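Local coordinates for protein bifunctional dTDP-4-dehydrorhamnose 3,5-epimerase/dTDP-4-dehydrorhamnose reductase (Arabidopsis thaliana, PDB 4QQR) that converts dTDP-4-dehydro-6-deoxy-glucose into dTDP-L-rhamnose by 3,5-epimerisation followed by NADPH-dependent reduction, and can also form UDP-L-rhamnose, at residues I181-I184 against A185-K189; E278-S281 against I282-L286. All coordinates share one frame; numbering follows the deposited sequence.

Contact 1 of 2, residues I181-I184 against A185-K189; sequences ITKI and ARYEK
Ala185 N donates to Ile181 O at 2.7 Å, an i to i+4 bond of regular alpha-helical spacing. One residue further on, Arg186 N bonds to Lys183 O at 2.9 Å, and Tyr187 N makes a weak bond to Ile184 O; both are three-residue steps, as in a 3-10 turn, made where the chain leaves the helical turns and runs out towards Lys189.

The Tyr187 side chain doubles back over this turn. With CG set anti to its own carbonyl carbon (chi1 -62°), the ring lays a face over the peptide carbonyl of Lys183, whose C sits 3.3 Å above the ring plane and is displaced toward the rim. Lys183 and Tyr187 run alongside each other in the same direction, which carries the phenol oxygen past the aliphatic root of the lysine, with OH 3.4 Å from Lys183 CB. Ile184 crosses the ring obliquely, and its CD1 meets Tyr187 CD2 at 3.7 Å in apolar contact. Carbonyl, methylene and methyl groups thus line the ring where it folds onto the turn.

Thr182 and Arg186 also lie side by side. Bends at chi2 and chi3 of Arg186 swing its guanidinium back along the helix, and Thr182 OG1 stands 3.7 Å above the centre of that flat group, so the guanidinium turns a face to the hydroxyl oxygen. Farther out, the extended Lys183 chain touches Arg73, and its side chain lies about 7 Å from a bound zinc ion.

The buried flank of helix 180-186 packs against two others: Ile184 rests on His229 and Leu233, and Ala185 on Tyr236, all of helix 229-239, while Ile181 meets Val290 and Phe291 of helix 282-291. Strand 189-190, which follows, pairs in parallel with strand 247-248.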
loop_
_atom_site.group_PDB
_atom_site.type_symbol
_atom_site.label_atom_id
_atom_site.label_comp_id
_atom_site.label_asym_id
_atom_site.label_seq_id
_atom_site.Cartn_x
_atom_site.Cartn_y
_atom_site.Cartn_z
ATOM N N ILE A 181 -20.982 20.702 6.980
ATOM C CA ILE A 181 -21.897 21.839 6.985
ATOM C C ILE A 181 -21.237 23.106 7.534
ATOM O O ILE A 181 -21.202 24.134 6.848
ATOM C CB ILE A 181 -23.162 21.555 7.828
ATOM C CG1 ILE A 181 -23.941 20.361 7.266
ATOM C CG2 ILE A 181 -24.066 22.779 7.873
ATOM C CD1 ILE A 181 -25.180 20.036 8.067
ATOM N N THR A 182 -20.709 23.042 8.756
ATOM C CA THR A 182 -20.136 24.249 9.347
ATOM C C THR A 182 -18.881 24.767 8.631
ATOM O O THR A 182 -18.620 25.971 8.662
ATOM C CB THR A 182 -19.876 24.130 10.853
ATOM O OG1 THR A 182 -18.468 24.207 11.102
ATOM C CG2 THR A 182 -20.453 22.851 11.384
ATOM N N LYS A 183 -18.120 23.876 7.995
ATOM C CA LYS A 183 -17.053 24.305 7.102
ATOM C C LYS A 183 -17.648 25.239 6.067
ATOM O O LYS A 183 -17.338 26.427 6.030
ATOM C CB LYS A 183 -16.429 23.113 6.366
ATOM C CG LYS A 183 -15.487 22.241 7.186
ATOM C CD LYS A 183 -14.878 21.161 6.311
ATOM C CE LYS A 183 -13.864 20.341 7.070
ATOM N NZ LYS A 183 -13.140 19.411 6.147
ATOM N N ILE A 184 -18.518 24.673 5.238
ATOM C CA ILE A 184 -19.172 25.374 4.140
ATOM C C ILE A 184 -19.963 26.604 4.582
ATOM O O ILE A 184 -19.960 27.620 3.899
ATOM C CB ILE A 184 -20.080 24.407 3.381
ATOM C CG1 ILE A 184 -19.229 23.260 2.858
ATOM C CG2 ILE A 184 -20.780 25.086 2.238
ATOM C CD1 ILE A 184 -18.000 23.731 2.135
ATOM N N ALA A 185 -20.625 26.522 5.729
ATOM C CA ALA A 185 -21.339 27.677 6.273
ATOM C C ALA A 185 -20.390 28.789 6.738
ATOM O O ALA A 185 -20.794 29.949 6.879
ATOM C CB ALA A 185 -22.260 27.255 7.423
ATOM N N ARG A 186 -19.135 28.429 6.994
ATOM C CA ARG A 186 -18.168 29.392 7.508
ATOM C C ARG A 186 -17.310 29.956 6.389
ATOM O O ARG A 186 -16.490 30.845 6.611
ATOM C CB ARG A 186 -17.283 28.769 8.594
ATOM C CG ARG A 186 -17.544 29.317 9.992
ATOM C CD ARG A 186 -18.042 28.234 10.947
ATOM N NE ARG A 186 -16.957 27.566 11.672
ATOM C CZ ARG A 186 -17.041 27.176 12.944
ATOM N NH1 ARG A 186 -18.155 27.391 13.631
ATOM N NH2 ARG A 186 -16.012 26.574 13.535
ATOM N N TYR A 187 -17.509 29.454 5.181
ATOM C CA TYR A 187 -16.704 29.912 4.062
ATOM C C TYR A 187 -17.341 31.098 3.356
ATOM O O TYR A 187 -18.512 31.415 3.584
ATOM C CB TYR A 187 -16.409 28.750 3.112
ATOM C CG TYR A 187 -15.616 27.666 3.823
ATOM C CD1 TYR A 187 -14.816 27.985 4.923
ATOM C CD2 TYR A 187 -15.681 26.332 3.419
ATOM C CE1 TYR A 187 -14.101 27.020 5.592
ATOM C CE2 TYR A 187 -14.953 25.350 4.090
ATOM C CZ TYR A 187 -14.171 25.705 5.175
ATOM O OH TYR A 187 -13.449 24.752 5.853
ATOM N N GLU A 188 -16.552 31.768 2.524
ATOM C CA GLU A 188 -16.978 33.003 1.858
ATOM C C GLU A 188 -17.782 32.677 0.597
ATOM O O GLU A 188 -18.993 32.942 0.518
ATOM C CB GLU A 188 -15.744 33.855 1.515
ATOM C CG GLU A 188 -14.408 33.067 1.509
ATOM C CD GLU A 188 -13.918 32.685 0.104
ATOM O OE1 GLU A 188 -13.580 33.600 -0.681
ATOM O OE2 GLU A 188 -13.853 31.471 -0.213
ATOM N N LYS A 189 -17.084 32.109 -0.387
ATOM C CA LYS A 189 -17.708 31.493 -1.540
ATOM C C LYS A 189 -17.709 29.978 -1.342
ATOM O O LYS A 189 -17.161 29.463 -0.355
ATOM C CB LYS A 189 -16.956 31.857 -2.822
ATOM C CG LYS A 189 -16.736 33.342 -2.986
ATOM C CD LYS A 189 -16.658 33.739 -4.448
ATOM C CE LYS A 189 -16.587 35.249 -4.604
ATOM N NZ LYS A 189 -15.278 35.766 -4.129
#

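Contact 2 of 2, residues E278-S281 against I282-L286; sequences ELMS and IKESL
The Glu284 carboxylate has Met280 over one face, its methyl CE 3.6 Å from Glu284 CD, and the backbone N-H of Ser281 beside OE2. That donor uses the anti lone pair of OE2, pointing away from the other oxygen; Ser281 N lies 3.0 Å from Glu284 OE2 with an N-H...O angle of 155°. The Met280 and Glu284 chains pass each other at a slant, and the turn at the thioether (chi3 52°) folds CE back over the acid, where it also meets Glu284 CB at 3.6 Å. Glu284 CG stands between its own N and carbonyl carbon (chi1 42°), and the otherwise extended chain then reaches back to the N-cap residue just before the helix.

Ser285 N closes the first helical turn on Ser281 O at 2.7 Å. Glu202 accepts Met280 N through OE2 and Ser285 OG through OE1, while Met280 O receives Asn223 ND2. Lys283 NZ forms a salt bridge with Glu231. The acidic Glu284 near the amino end of the helix would probably suit the helix dipole.

Ser281 occupies the N-cap of helix 282-291 and Glu284 the N3 position. The side-chain-to-backbone bond between them is one half of a capping box; the reciprocal bond from the serine side chain is not made.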
loop_
_atom_site.group_PDB
_atom_site.type_symbol
_atom_site.label_atom_id
_atom_site.label_comp_id
_atom_site.label_asym_id
_atom_site.label_seq_id
_atom_site.Cartn_x
_atom_site.Cartn_y
_atom_site.Cartn_z
ATOM N N GLU A 278 -34.485 0.923 5.974
ATOM C CA GLU A 278 -34.789 2.130 6.721
ATOM C C GLU A 278 -33.826 3.293 6.416
ATOM O O GLU A 278 -34.029 4.414 6.894
ATOM C CB GLU A 278 -34.708 1.764 8.194
ATOM C CG GLU A 278 -34.070 0.361 8.327
ATOM C CD GLU A 278 -33.367 0.139 9.646
ATOM O OE1 GLU A 278 -32.584 -0.830 9.723
ATOM O OE2 GLU A 278 -33.609 0.922 10.596
ATOM N N LEU A 279 -32.770 3.036 5.643
ATOM C CA LEU A 279 -31.789 4.085 5.334
ATOM C C LEU A 279 -32.416 5.217 4.520
ATOM O O LEU A 279 -32.978 4.979 3.454
ATOM C CB LEU A 279 -30.587 3.515 4.595
ATOM C CG LEU A 279 -29.449 4.456 4.191
ATOM C CD1 LEU A 279 -28.826 5.095 5.399
ATOM C CD2 LEU A 279 -28.399 3.689 3.432
ATOM N N MET A 280 -32.305 6.444 5.028
ATOM C CA MET A 280 -32.908 7.602 4.377
ATOM C C MET A 280 -31.948 8.324 3.434
ATOM O O MET A 280 -30.723 8.222 3.575
ATOM C CB MET A 280 -33.386 8.587 5.428
ATOM C CG MET A 280 -34.118 7.943 6.577
ATOM S SD MET A 280 -34.505 9.196 7.809
ATOM C CE MET A 280 -35.313 10.423 6.780
ATOM N N SER A 281 -32.505 9.064 2.478
ATOM C CA SER A 281 -31.676 9.856 1.577
ATOM C C SER A 281 -31.173 11.121 2.261
ATOM O O SER A 281 -31.703 11.520 3.302
ATOM C CB SER A 281 -32.434 10.205 0.304
ATOM O OG SER A 281 -32.592 9.050 -0.490
ATOM N N ILE A 282 -30.155 11.747 1.667
ATOM C CA ILE A 282 -29.482 12.861 2.328
ATOM C C ILE A 282 -30.464 13.913 2.747
ATOM O O ILE A 282 -30.548 14.243 3.934
ATOM C CB ILE A 282 -28.420 13.550 1.476
ATOM C CG1 ILE A 282 -28.241 12.828 0.144
ATOM C CG2 ILE A 282 -27.114 13.702 2.288
ATOM C CD1 ILE A 282 -29.188 13.286 -0.942
ATOM N N LYS A 283 -31.219 14.421 1.775
ATOM C CA LYS A 283 -32.146 15.517 2.035
ATOM C C LYS A 283 -33.057 15.221 3.215
ATOM O O LYS A 283 -33.078 15.996 4.180
ATOM C CB LYS A 283 -32.902 15.938 0.768
ATOM C CG LYS A 283 -31.957 16.519 -0.296
ATOM C CD LYS A 283 -32.686 17.235 -1.426
ATOM C CE LYS A 283 -31.712 17.603 -2.553
ATOM N NZ LYS A 283 -32.417 18.144 -3.761
ATOM N N GLU A 284 -33.765 14.093 3.175
ATOM C CA GLU A 284 -34.651 13.776 4.289
ATOM C C GLU A 284 -33.847 13.502 5.562
ATOM O O GLU A 284 -34.276 13.867 6.659
ATOM C CB GLU A 284 -35.653 12.643 3.966
ATOM C CG GLU A 284 -35.095 11.446 3.176
ATOM C CD GLU A 284 -35.972 10.172 3.277
ATOM O OE1 GLU A 284 -37.183 10.301 3.581
ATOM O OE2 GLU A 284 -35.448 9.042 3.058
ATOM N N SER A 285 -32.670 12.892 5.407
ATOM C CA SER A 285 -31.815 12.570 6.553
ATOM C C SER A 285 -31.219 13.837 7.154
ATOM O O SER A 285 -31.142 13.974 8.377
ATOM C CB SER A 285 -30.706 11.595 6.148
ATOM O OG SER A 285 -29.929 11.186 7.258
ATOM N N LEU A 286 -30.796 14.754 6.288
ATOM C CA LEU A 286 -30.406 16.099 6.711
ATOM C C LEU A 286 -31.517 16.801 7.505
ATOM O O LEU A 286 -31.262 17.303 8.603
ATOM C CB LEU A 286 -30.005 16.956 5.507
ATOM C CG LEU A 286 -28.611 16.723 4.935
ATOM C CD1 LEU A 286 -28.509 17.290 3.543
ATOM C CD2 LEU A 286 -27.580 17.354 5.844
#

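How the contacts relate
Both contacts are local and partly buried, and together they represent opposite kinds of helix end: contact 1 the late turns of helix 180-186, contact 2 the start of helix 282-291. Contact 1 relies on backbone bonds, an aromatic ring laid over a backbone carbonyl and a guanidinium over a hydroxyl, whereas contact 2 adds a carboxylate that accepts a backbone N-H. Their outer faces carry charged residues, Arg186 in one and Lys283 and Glu284 in the other. Their centres are 22 Å apart, yet their buried sides meet where Ile181 CD1 packs 4.2 Å from Leu286 CD2. Helix 229-239 is a shared neighbour, packed on Ile184 through His229 and Leu233 and salt-bridged to Lys283 through Glu231.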